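PP1b (Porcine reproductive and respiratory syndrome virus, PDB 6JDR) probably unwinds RNA and DNA duplexes with 5' to 3' polarity, driven by ATP hydrolysis, as the helicase portion of the viral replicase polyprotein. Local coordinates at residues Thr302-Tyr313 with Arg365-Arg375. The protein carries 1 engineered substitution. Residues are numbered along the deposited sequence; the frame is centred on the assembly and turned at random.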
loop_
_atom_site.group_PDB
_atom_site.type_symbol
_atom_site.label_atom_id
_atom_site.label_comp_id
_atom_site.label_asym_id
_atom_site.label_seq_id
_atom_site.Cartn_x
_atom_site.Cartn_y
_atom_site.Cartn_z
ATOM N N THR A 302 5.278 7.423 23.585
ATOM C CA THR A 302 6.250 7.564 24.661
ATOM C C THR A 302 6.689 9.020 24.685
ATOM O O THR A 302 7.048 9.576 23.647
ATOM C CB THR A 302 7.472 6.657 24.431
ATOM O OG1 THR A 302 7.037 5.303 24.261
ATOM C CG2 THR A 302 8.443 6.730 25.606
ATOM N N ARG A 303 6.646 9.639 25.862
ATOM C CA ARG A 303 6.979 11.057 25.999
ATOM C C ARG A 303 8.484 11.283 25.864
ATOM O O ARG A 303 9.284 10.498 26.367
ATOM C CB ARG A 303 6.488 11.595 27.347
ATOM C CG ARG A 303 6.606 13.105 27.502
ATOM C CD ARG A 303 6.153 13.558 28.881
ATOM N NE ARG A 303 4.700 13.482 29.041
ATOM C CZ ARG A 303 4.047 13.712 30.180
ATOM N NH1 ARG A 303 4.704 14.034 31.290
ATOM N NH2 ARG A 303 2.722 13.615 30.212
ATOM N N VAL A 304 8.852 12.360 25.177
ATOM C CA VAL A 304 10.248 12.747 25.022
ATOM C C VAL A 304 10.393 14.224 25.369
ATOM O O VAL A 304 9.763 15.081 24.745
ATOM C CB VAL A 304 10.754 12.490 23.586
ATOM C CG1 VAL A 304 12.189 12.979 23.426
ATOM C CG2 VAL A 304 10.643 11.010 23.243
ATOM N N THR A 305 11.226 14.508 26.369
ATOM C CA THR A 305 11.399 15.862 26.884
ATOM C C THR A 305 12.885 16.192 26.993
ATOM O O THR A 305 13.643 15.423 27.577
ATOM C CB THR A 305 10.754 16.002 28.278
ATOM O OG1 THR A 305 9.535 15.248 28.330
ATOM C CG2 THR A 305 10.468 17.462 28.596
ATOM N N TYR A 306 13.287 17.331 26.429
ATOM C CA TYR A 306 14.679 17.788 26.480
ATOM C C TYR A 306 14.880 18.828 27.581
ATOM O O TYR A 306 14.621 20.018 27.382
ATOM C CB TYR A 306 15.114 18.351 25.123
ATOM C CG TYR A 306 15.392 17.274 24.097
ATOM C CD1 TYR A 306 16.698 16.890 23.796
ATOM C CD2 TYR A 306 14.350 16.625 23.441
ATOM C CE1 TYR A 306 16.956 15.897 22.862
ATOM C CE2 TYR A 306 14.598 15.632 22.507
ATOM C CZ TYR A 306 15.902 15.270 22.221
ATOM O OH TYR A 306 16.145 14.283 21.292
ATOM N N VAL A 307 15.348 18.363 28.737
ATOM C CA VAL A 307 15.560 19.222 29.910
ATOM C C VAL A 307 16.864 20.018 29.821
ATOM O O VAL A 307 17.874 19.521 29.322
ATOM C CB VAL A 307 15.541 18.412 31.229
ATOM C CG1 VAL A 307 14.211 17.687 31.385
ATOM C CG2 VAL A 307 16.703 17.424 31.305
ATOM N N GLU A 308 16.830 21.254 30.314
ATOM C CA GLU A 308 17.989 22.151 30.268
ATOM C C GLU A 308 18.956 21.913 31.431
ATOM O O GLU A 308 20.120 22.313 31.363
ATOM C CB GLU A 308 17.534 23.616 30.272
ATOM C CG GLU A 308 16.592 23.998 29.133
ATOM C CD GLU A 308 17.228 23.880 27.757
ATOM O OE1 GLU A 308 18.402 24.283 27.597
ATOM O OE2 GLU A 308 16.547 23.391 26.829
ATOM N N LYS A 309 18.466 21.278 32.496
ATOM C CA LYS A 309 19.292 20.937 33.654
ATOM C C LYS A 309 19.048 19.486 34.066
ATOM O O LYS A 309 17.983 18.939 33.784
ATOM C CB LYS A 309 18.986 21.878 34.821
ATOM C CG LYS A 309 19.548 23.278 34.636
ATOM C CD LYS A 309 19.255 24.168 35.835
ATOM C CE LYS A 309 20.021 25.481 35.759
ATOM N NZ LYS A 309 19.698 26.265 34.532
ATOM N N PRO A 310 20.033 18.858 34.740
ATOM C CA PRO A 310 19.926 17.443 35.132
ATOM C C PRO A 310 18.660 17.115 35.925
ATOM O O PRO A 310 18.105 17.988 36.591
ATOM C CB PRO A 310 21.165 17.225 36.006
ATOM C CG PRO A 310 22.136 18.261 35.564
ATOM C CD PRO A 310 21.314 19.451 35.171
ATOM N N VAL A 311 18.222 15.862 35.852
ATOM C CA VAL A 311 16.983 15.436 36.499
ATOM C C VAL A 311 17.039 13.954 36.882
ATOM O O VAL A 311 17.818 13.190 36.308
ATOM C CB VAL A 311 15.771 15.728 35.586
ATOM C CG1 VAL A 311 15.762 14.812 34.368
ATOM C CG2 VAL A 311 14.467 15.619 36.360
ATOM N N ARG A 312 16.222 13.562 37.860
ATOM C CA ARG A 312 16.234 12.204 38.403
ATOM C C ARG A 312 14.866 11.523 38.278
ATOM O O ARG A 312 14.333 11.005 39.263
ATOM C CB ARG A 312 16.652 12.240 39.877
ATOM C CG ARG A 312 18.013 12.866 40.143
ATOM C CD ARG A 312 19.154 11.936 39.760
ATOM N NE ARG A 312 20.428 12.383 40.326
ATOM C CZ ARG A 312 20.805 12.214 41.594
ATOM N NH1 ARG A 312 20.013 11.597 42.470
ATOM N NH2 ARG A 312 21.989 12.668 41.993
ATOM N N TYR A 313 14.304 11.513 37.073
ATOM C CA TYR A 313 13.015 10.862 36.835
ATOM C C TYR A 313 13.200 9.428 36.346
ATOM O O TYR A 313 13.878 9.189 35.347
ATOM C CB TYR A 313 12.184 11.652 35.821
ATOM C CG TYR A 313 11.749 13.032 36.280
ATOM C CD1 TYR A 313 11.383 13.278 37.605
ATOM C CD2 TYR A 313 11.666 14.087 35.376
ATOM C CE1 TYR A 313 10.974 14.537 38.014
ATOM C CE2 TYR A 313 11.253 15.348 35.778
ATOM C CZ TYR A 313 10.911 15.567 37.099
ATOM O OH TYR A 313 10.502 16.816 37.505
ATOM N N ARG A 365 9.027 2.979 28.630
ATOM C CA ARG A 365 7.700 2.611 28.150
ATOM C C ARG A 365 6.849 3.851 27.884
ATOM O O ARG A 365 6.310 4.012 26.789
ATOM C CB ARG A 365 7.011 1.702 29.170
ATOM C CG ARG A 365 5.677 1.134 28.712
ATOM C CD ARG A 365 5.115 0.155 29.731
ATOM N NE ARG A 365 5.817 -1.130 29.721
ATOM C CZ ARG A 365 5.647 -2.088 28.808
ATOM N NH1 ARG A 365 4.800 -1.927 27.793
ATOM N NH2 ARG A 365 6.340 -3.218 28.907
ATOM N N HIS A 366 6.740 4.724 28.884
ATOM C CA HIS A 366 5.831 5.875 28.823
ATOM C C HIS A 366 6.516 7.233 28.662
ATOM O O HIS A 366 5.949 8.136 28.042
ATOM C CB HIS A 366 4.937 5.897 30.067
ATOM C CG HIS A 366 4.044 4.703 30.184
ATOM N ND1 HIS A 366 3.001 4.467 29.313
ATOM C CD2 HIS A 366 4.038 3.675 31.065
ATOM C CE1 HIS A 366 2.392 3.345 29.654
ATOM N NE2 HIS A 366 3.002 2.846 30.714
ATOM N N ALA A 367 7.714 7.394 29.216
ATOM C CA ALA A 367 8.416 8.674 29.117
ATOM C C ALA A 367 9.923 8.516 29.200
ATOM O O ALA A 367 10.427 7.615 29.866
ATOM C CB ALA A 367 7.936 9.624 30.203
ATOM N N ILE A 368 10.633 9.403 28.512
ATOM C CA ILE A 368 12.084 9.479 28.612
ATOM C C ILE A 368 12.497 10.952 28.641
ATOM O O ILE A 368 12.075 11.744 27.798
ATOM C CB ILE A 368 12.788 8.674 27.480
ATOM C CG1 ILE A 368 14.320 8.689 27.654
ATOM C CG2 ILE A 368 12.349 9.143 26.094
ATOM C CD1 ILE A 368 15.067 9.746 26.866
ATOM N N PHE A 369 13.288 11.316 29.648
ATOM C CA PHE A 369 13.802 12.678 29.787
ATOM C C PHE A 369 15.273 12.677 29.411
ATOM O O PHE A 369 16.040 11.851 29.898
ATOM C CB PHE A 369 13.627 13.176 31.222
ATOM C CG PHE A 369 12.194 13.286 31.651
ATOM C CD1 PHE A 369 11.511 12.173 32.131
ATOM C CD2 PHE A 369 11.521 14.498 31.569
ATOM C CE1 PHE A 369 10.185 12.270 32.522
ATOM C CE2 PHE A 369 10.195 14.600 31.957
ATOM C CZ PHE A 369 9.526 13.485 32.434
ATOM N N VAL A 370 15.668 13.601 28.546
ATOM C CA VAL A 370 17.017 13.587 28.003
ATOM C C VAL A 370 17.757 14.885 28.332
ATOM O O VAL A 370 17.385 15.968 27.876
ATOM C CB VAL A 370 17.024 13.267 26.483
ATOM C CG1 VAL A 370 16.010 14.109 25.719
ATOM C CG2 VAL A 370 18.422 13.422 25.895
ATOM N N TYR A 371 18.792 14.752 29.161
ATOM C CA TYR A 371 19.706 15.844 29.456
ATOM C C TYR A 371 20.857 15.739 28.467
ATOM O O TYR A 371 21.700 14.846 28.578
ATOM C CB TYR A 371 20.211 15.747 30.900
ATOM C CG TYR A 371 21.178 16.840 31.285
ATOM C CD1 TYR A 371 20.795 18.177 31.249
ATOM C CD2 TYR A 371 22.474 16.541 31.691
ATOM C CE1 TYR A 371 21.676 19.184 31.603
ATOM C CE2 TYR A 371 23.360 17.543 32.045
ATOM C CZ TYR A 371 22.955 18.863 32.000
ATOM O OH TYR A 371 23.830 19.864 32.347
ATOM N N ASP A 372 20.871 16.645 27.493
ATOM C CA ASP A 372 21.800 16.570 26.368
ATOM C C ASP A 372 22.370 17.952 26.075
ATOM O O ASP A 372 22.090 18.537 25.030
ATOM C CB ASP A 372 21.078 16.003 25.139
ATOM C CG ASP A 372 22.010 15.768 23.962
ATOM O OD1 ASP A 372 23.210 15.535 24.190
ATOM O OD2 ASP A 372 21.541 15.811 22.803
ATOM N N PRO A 373 23.189 18.479 26.999
ATOM C CA PRO A 373 23.709 19.842 26.886
ATOM C C PRO A 373 24.670 20.048 25.721
ATOM O O PRO A 373 24.838 21.178 25.271
ATOM C CB PRO A 373 24.441 20.046 28.216
ATOM C CG PRO A 373 24.841 18.675 28.631
ATOM C CD PRO A 373 23.711 17.792 28.194
ATOM N N HIS A 374 25.297 18.972 25.249
ATOM C CA HIS A 374 26.221 19.044 24.115
ATOM C C HIS A 374 25.527 18.817 22.765
ATOM O O HIS A 374 26.181 18.888 21.718
ATOM C CB HIS A 374 27.347 18.017 24.279
ATOM C CG HIS A 374 28.073 18.117 25.583
ATOM N ND1 HIS A 374 29.057 19.053 25.815
ATOM C CD2 HIS A 374 27.963 17.396 26.724
ATOM C CE1 HIS A 374 29.520 18.906 27.043
ATOM N NE2 HIS A 374 28.873 17.908 27.615
ATOM N N ARG A 375 24.222 18.540 22.791
ATOM C CA ARG A 375 23.448 18.249 21.580
ATOM C C ARG A 375 24.112 17.160 20.737
ATOM O O ARG A 375 24.346 17.341 19.541
ATOM C CB ARG A 375 23.234 19.525 20.752
ATOM C CG ARG A 375 22.423 20.607 21.455
ATOM C CD ARG A 375 21.036 20.105 21.841
ATOM N NE ARG A 375 20.059 21.185 21.984
ATOM C CZ ARG A 375 18.765 21.009 22.259
ATOM N NH1 ARG A 375 18.265 19.786 22.432
ATOM N NH2 ARG A 375 17.961 22.063 22.363
#
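Phe369 and Thr305 lie side by side on neighbouring parallel strands, 303-307 and 367-371, at one margin of the five-stranded parallel sheet in the second RecA-like domain of this superfamily 1 helicase. The pairing illustrates how an outer strand is joined to its sheet by backbone bonds while its onward chain folds over one face. Arg303 N donates to His366 O at 2.7 Å, Ile368 N returns to Arg303 O, Thr305 N donates to Ile368 O, and Val370 N donates to Thr305 O; the last rung, Val307 N to Val370 O, is weak. At the start, the Thr302 hydroxyl gives a bond to Arg365 O from above its carbonyl plane and is also bonded to Gly280 N.

Phe369 can be followed outward. Its CB touches Val311 CG1. With CG anti to the carbonyl carbon (chi1 -64°), the ring sets Phe369 CD2 3.7 Å from Thr305 CB and CE2 against Thr305 OG1, while Val307 CG1 comes up at the ring edge. Tyr313 CD2 stands over the ring centre, 3.7 Å from Phe369 CZ at the tip, in an edge-to-face pair whose planes meet at 58°. Next along this face, Tyr371 has Pro373 CD over one ring face and Pro310 N over the other, offset toward the rim, with Pro310 CG 3.9 Å from its ring centroid.

On the sheet's other face, Val304 CG2 packs on Ile368 CG2, and the Tyr306 hydroxyl reaches Leu383 O. Val370 CG1, placed between its backbone N and carbonyl carbon (chi1 48°), makes a CH-pi contact 3.4 Å from the Tyr306 ring centroid.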